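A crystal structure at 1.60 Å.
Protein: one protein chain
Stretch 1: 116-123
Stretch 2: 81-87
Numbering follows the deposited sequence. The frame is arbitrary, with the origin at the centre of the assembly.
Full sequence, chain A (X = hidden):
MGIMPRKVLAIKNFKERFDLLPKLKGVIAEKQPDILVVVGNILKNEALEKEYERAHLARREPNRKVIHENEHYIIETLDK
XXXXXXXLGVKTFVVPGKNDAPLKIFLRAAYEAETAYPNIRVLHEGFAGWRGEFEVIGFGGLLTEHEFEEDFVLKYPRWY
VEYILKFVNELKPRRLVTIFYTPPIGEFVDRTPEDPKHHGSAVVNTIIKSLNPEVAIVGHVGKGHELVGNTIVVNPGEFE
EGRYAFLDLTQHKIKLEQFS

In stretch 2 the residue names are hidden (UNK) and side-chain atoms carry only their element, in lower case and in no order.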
# COMPACT_ATOMS: atom_id res chain seq x y z
N ALA A 116 -14.86 -15.84 -2.18
CA ALA A 116 -14.09 -16.51 -3.22
C ALA A 116 -12.60 -16.45 -2.95
O ALA A 116 -11.87 -17.39 -3.31
CB ALA A 116 -14.42 -15.92 -4.59
N TYR A 117 -12.14 -15.37 -2.31
CA TYR A 117 -10.71 -15.18 -2.09
C TYR A 117 -10.37 -14.93 -0.62
O TYR A 117 -9.92 -13.84 -0.26
CB TYR A 117 -10.16 -14.08 -3.03
CG TYR A 117 -10.69 -14.26 -4.43
CD1 TYR A 117 -10.27 -15.33 -5.22
CD2 TYR A 117 -11.67 -13.40 -4.94
CE1 TYR A 117 -10.79 -15.53 -6.49
CE2 TYR A 117 -12.20 -13.60 -6.20
CZ TYR A 117 -11.76 -14.66 -6.97
OH TYR A 117 -12.30 -14.85 -8.22
N PRO A 118 -10.58 -15.95 0.24
CA PRO A 118 -10.30 -15.78 1.66
C PRO A 118 -8.82 -15.59 1.97
O PRO A 118 -8.47 -15.29 3.12
CB PRO A 118 -10.82 -17.09 2.28
CG PRO A 118 -10.74 -18.09 1.17
CD PRO A 118 -11.07 -17.31 -0.07
N ASN A 119 -7.97 -15.76 0.96
CA ASN A 119 -6.53 -15.51 1.09
C ASN A 119 -6.18 -14.03 1.15
O ASN A 119 -5.09 -13.67 1.58
CB ASN A 119 -5.72 -16.20 -0.04
CG ASN A 119 -6.23 -15.85 -1.44
OD1 ASN A 119 -7.44 -15.78 -1.69
ND2 ASN A 119 -5.29 -15.68 -2.38
N ILE A 120 -7.13 -13.18 0.74
CA ILE A 120 -6.89 -11.73 0.71
C ILE A 120 -7.43 -11.04 1.96
O ILE A 120 -8.57 -11.28 2.38
CB ILE A 120 -7.55 -11.08 -0.54
CG1 ILE A 120 -6.96 -11.66 -1.83
CG2 ILE A 120 -7.39 -9.55 -0.50
CD1 ILE A 120 -7.65 -11.15 -3.08
N ARG A 121 -6.61 -10.17 2.54
CA ARG A 121 -7.04 -9.27 3.59
C ARG A 121 -6.61 -7.86 3.25
O ARG A 121 -5.43 -7.60 3.06
CB ARG A 121 -6.43 -9.70 4.92
CG ARG A 121 -6.76 -8.78 6.07
CD ARG A 121 -6.32 -9.38 7.38
NE ARG A 121 -7.34 -10.24 7.97
CZ ARG A 121 -8.18 -9.84 8.93
NH1 ARG A 121 -8.13 -8.60 9.40
NH2 ARG A 121 -9.08 -10.69 9.41
N VAL A 122 -7.57 -6.94 3.17
CA VAL A 122 -7.26 -5.53 3.01
C VAL A 122 -6.98 -4.94 4.39
O VAL A 122 -7.76 -5.12 5.33
CB VAL A 122 -8.42 -4.76 2.32
CG1 VAL A 122 -8.22 -3.26 2.44
CG2 VAL A 122 -8.53 -5.17 0.86
N LEU A 123 -5.84 -4.25 4.50
CA LEU A 123 -5.46 -3.58 5.75
C LEU A 123 -5.43 -2.09 5.52
O LEU A 123 -4.60 -1.57 4.78
CB LEU A 123 -4.10 -4.06 6.24
CG LEU A 123 -3.98 -5.53 6.61
CD1 LEU A 123 -2.55 -5.81 7.03
CD2 LEU A 123 -4.95 -5.90 7.71
N UNK A 81 -9.18 -6.82 -10.10
CA UNK A 81 -7.98 -6.88 -9.28
C UNK A 81 -8.10 -7.96 -8.20
O UNK A 81 -7.21 -8.78 -8.04
c UNK A 81 -6.66 -5.58 -7.54
c UNK A 81 -4.34 -5.65 -6.83
c UNK A 81 -7.04 -5.61 -6.20
c UNK A 81 -7.69 -5.52 -8.64
c UNK A 81 -6.09 -5.66 -5.18
c UNK A 81 -5.30 -5.60 -7.84
c UNK A 81 -4.74 -5.69 -5.50
N UNK A 82 -9.20 -7.96 -7.44
CA UNK A 82 -9.31 -8.95 -6.38
C UNK A 82 -9.36 -10.37 -6.92
O UNK A 82 -8.74 -11.26 -6.35
c UNK A 82 -9.32 -7.61 -3.48
c UNK A 82 -9.07 -6.52 -2.63
c UNK A 82 -10.23 -7.49 -4.54
c UNK A 82 -10.63 -5.19 -3.90
c UNK A 82 -10.48 -8.65 -5.45
c UNK A 82 -9.72 -5.31 -2.84
c UNK A 82 -10.87 -6.28 -4.74
N UNK A 83 -10.05 -10.56 -8.04
CA UNK A 83 -10.08 -11.88 -8.66
C UNK A 83 -8.68 -12.34 -9.09
O UNK A 83 -8.24 -13.43 -8.75
c UNK A 83 -11.05 -11.90 -9.85
c UNK A 83 -10.96 -13.17 -10.70
n UNK A 83 -10.57 -12.86 -14.08
c UNK A 83 -11.46 -11.94 -13.69
c UNK A 83 -12.11 -13.27 -11.70
n UNK A 83 -12.18 -12.11 -12.59
n UNK A 83 -11.62 -10.84 -14.42
N UNK A 84 -7.97 -11.49 -9.84
CA UNK A 84 -6.70 -11.90 -10.42
C UNK A 84 -5.59 -12.02 -9.39
O UNK A 84 -4.75 -12.91 -9.48
c UNK A 84 -6.81 -10.71 -14.10
c UNK A 84 -7.34 -11.12 -12.74
c UNK A 84 -6.33 -10.99 -11.61
o UNK A 84 -5.61 -10.42 -14.23
o UNK A 84 -7.61 -10.69 -15.05
N UNK A 85 -5.60 -11.15 -8.39
CA UNK A 85 -4.69 -11.33 -7.26
C UNK A 85 -5.08 -12.56 -6.44
O UNK A 85 -4.21 -13.35 -6.07
c UNK A 85 -2.46 -9.17 -7.43
c UNK A 85 -3.95 -8.93 -7.11
c UNK A 85 -4.64 -10.07 -6.37
c UNK A 85 -3.92 -10.37 -5.04
N UNK A 86 -6.37 -12.72 -6.16
CA UNK A 86 -6.86 -13.88 -5.40
C UNK A 86 -6.44 -15.20 -6.01
O UNK A 86 -6.00 -16.11 -5.30
N UNK A 87 -6.55 -15.30 -7.33
CA UNK A 87 -6.19 -16.52 -8.07
C UNK A 87 -4.70 -16.88 -8.00
O UNK A 87 -4.33 -18.00 -8.36
o UNK A 87 -9.90 -16.70 -11.25
c UNK A 87 -8.67 -16.59 -11.07
c UNK A 87 -6.66 -16.42 -9.52
o UNK A 87 -7.84 -16.56 -12.00
c UNK A 87 -8.18 -16.50 -9.64
O HOH W 1 -11.83 -17.09 -9.39

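Position 81 opens the visible part of a helix. Its side chain has seven carbons, one followed by a six-membered ring, with no hydroxyl oxygen, and touches nothing on stretch 1; the residue is phenylalanine. Phe81 is buried and its CA-to-CB bond points away from stretch 1; an apolar ring suits such a place.

Position 82 again carries one carbon and a ring of six, whose edge meets Ile120 and Val122 of the strand: a second phenylalanine. Although the CA-to-CB bond of Phe82 points sideways, the ring reaches the strand. Ile120 CD1 lies 3.9 Å from Phe82 CD1 and Val122 CG2 lies 3.8 Å from Phe82 CE1.

At position 83 three carbons, one of them close to Tyr117 OH, lead to a nitrogen and then to a carbon bearing two more nitrogens. This guanidinium identifies arginine. The aliphatic part of Arg83 packs against the tyrosine, with CG 3.3 Å from Tyr117 OH, while the exposed charged end extends beyond the contact.

Position 84 has three carbons, the last carrying two oxygens, and touches nothing on stretch 1: glutamate. The CA-to-CB bond of Glu84 points away from stretch 1. The site is partly exposed, so the carboxylate can stay in water while OE2 forms a long salt bridge of 3.8 Å with Arg83 NH1.

Four carbons, forked at the first with one arm two carbons long and a methyl near Ile120 CD1, define position 85 as isoleucine. A wholly apolar side chain suits this buried site; Ile85 CG2 lies 4.3 Å from Ile120 CD1, a modest contact.

Position 86 has no side-chain atoms, and its CA packs against Tyr117 and Ile120; it is glycine. An ideal CB would lie only 2.4 Å from Tyr117 CD1, a clash. Without one, Gly86 CA can approach both Tyr117 CD1 and Ile120 CD1 to 3.7 Å.

Position 87 shows three carbons, one near the Tyr117 ring, ending in two oxygens: another glutamate. Glu87 CG lies 4.2 Å from Tyr117 CE1, and the exposed carboxylate can meet solvent: a water donates to Glu87 OE2 at 2.7 Å and is also hydrogen-bonded to Tyr117 OH at 2.6 Å.

The contact centres on Gly86, whose CA lies 5.2 Å from Tyr117 CA. The tyrosine ring lies against the helix backbone, with the carbonyl oxygens of Phe82 and Arg83 over one face. A type I turn from Tyr117 to Ile120, closed by Ile120 N to Tyr117 O at 3.0 Å, links these anchors. Asn119 ND2 donates to Gly86 O at 3.0 Å, the sole direct hydrogen bond between the stretches, while Ile120 and Val122 extend the apolar packing along the strand.

Stretch 2 (81-87) FFREIGE
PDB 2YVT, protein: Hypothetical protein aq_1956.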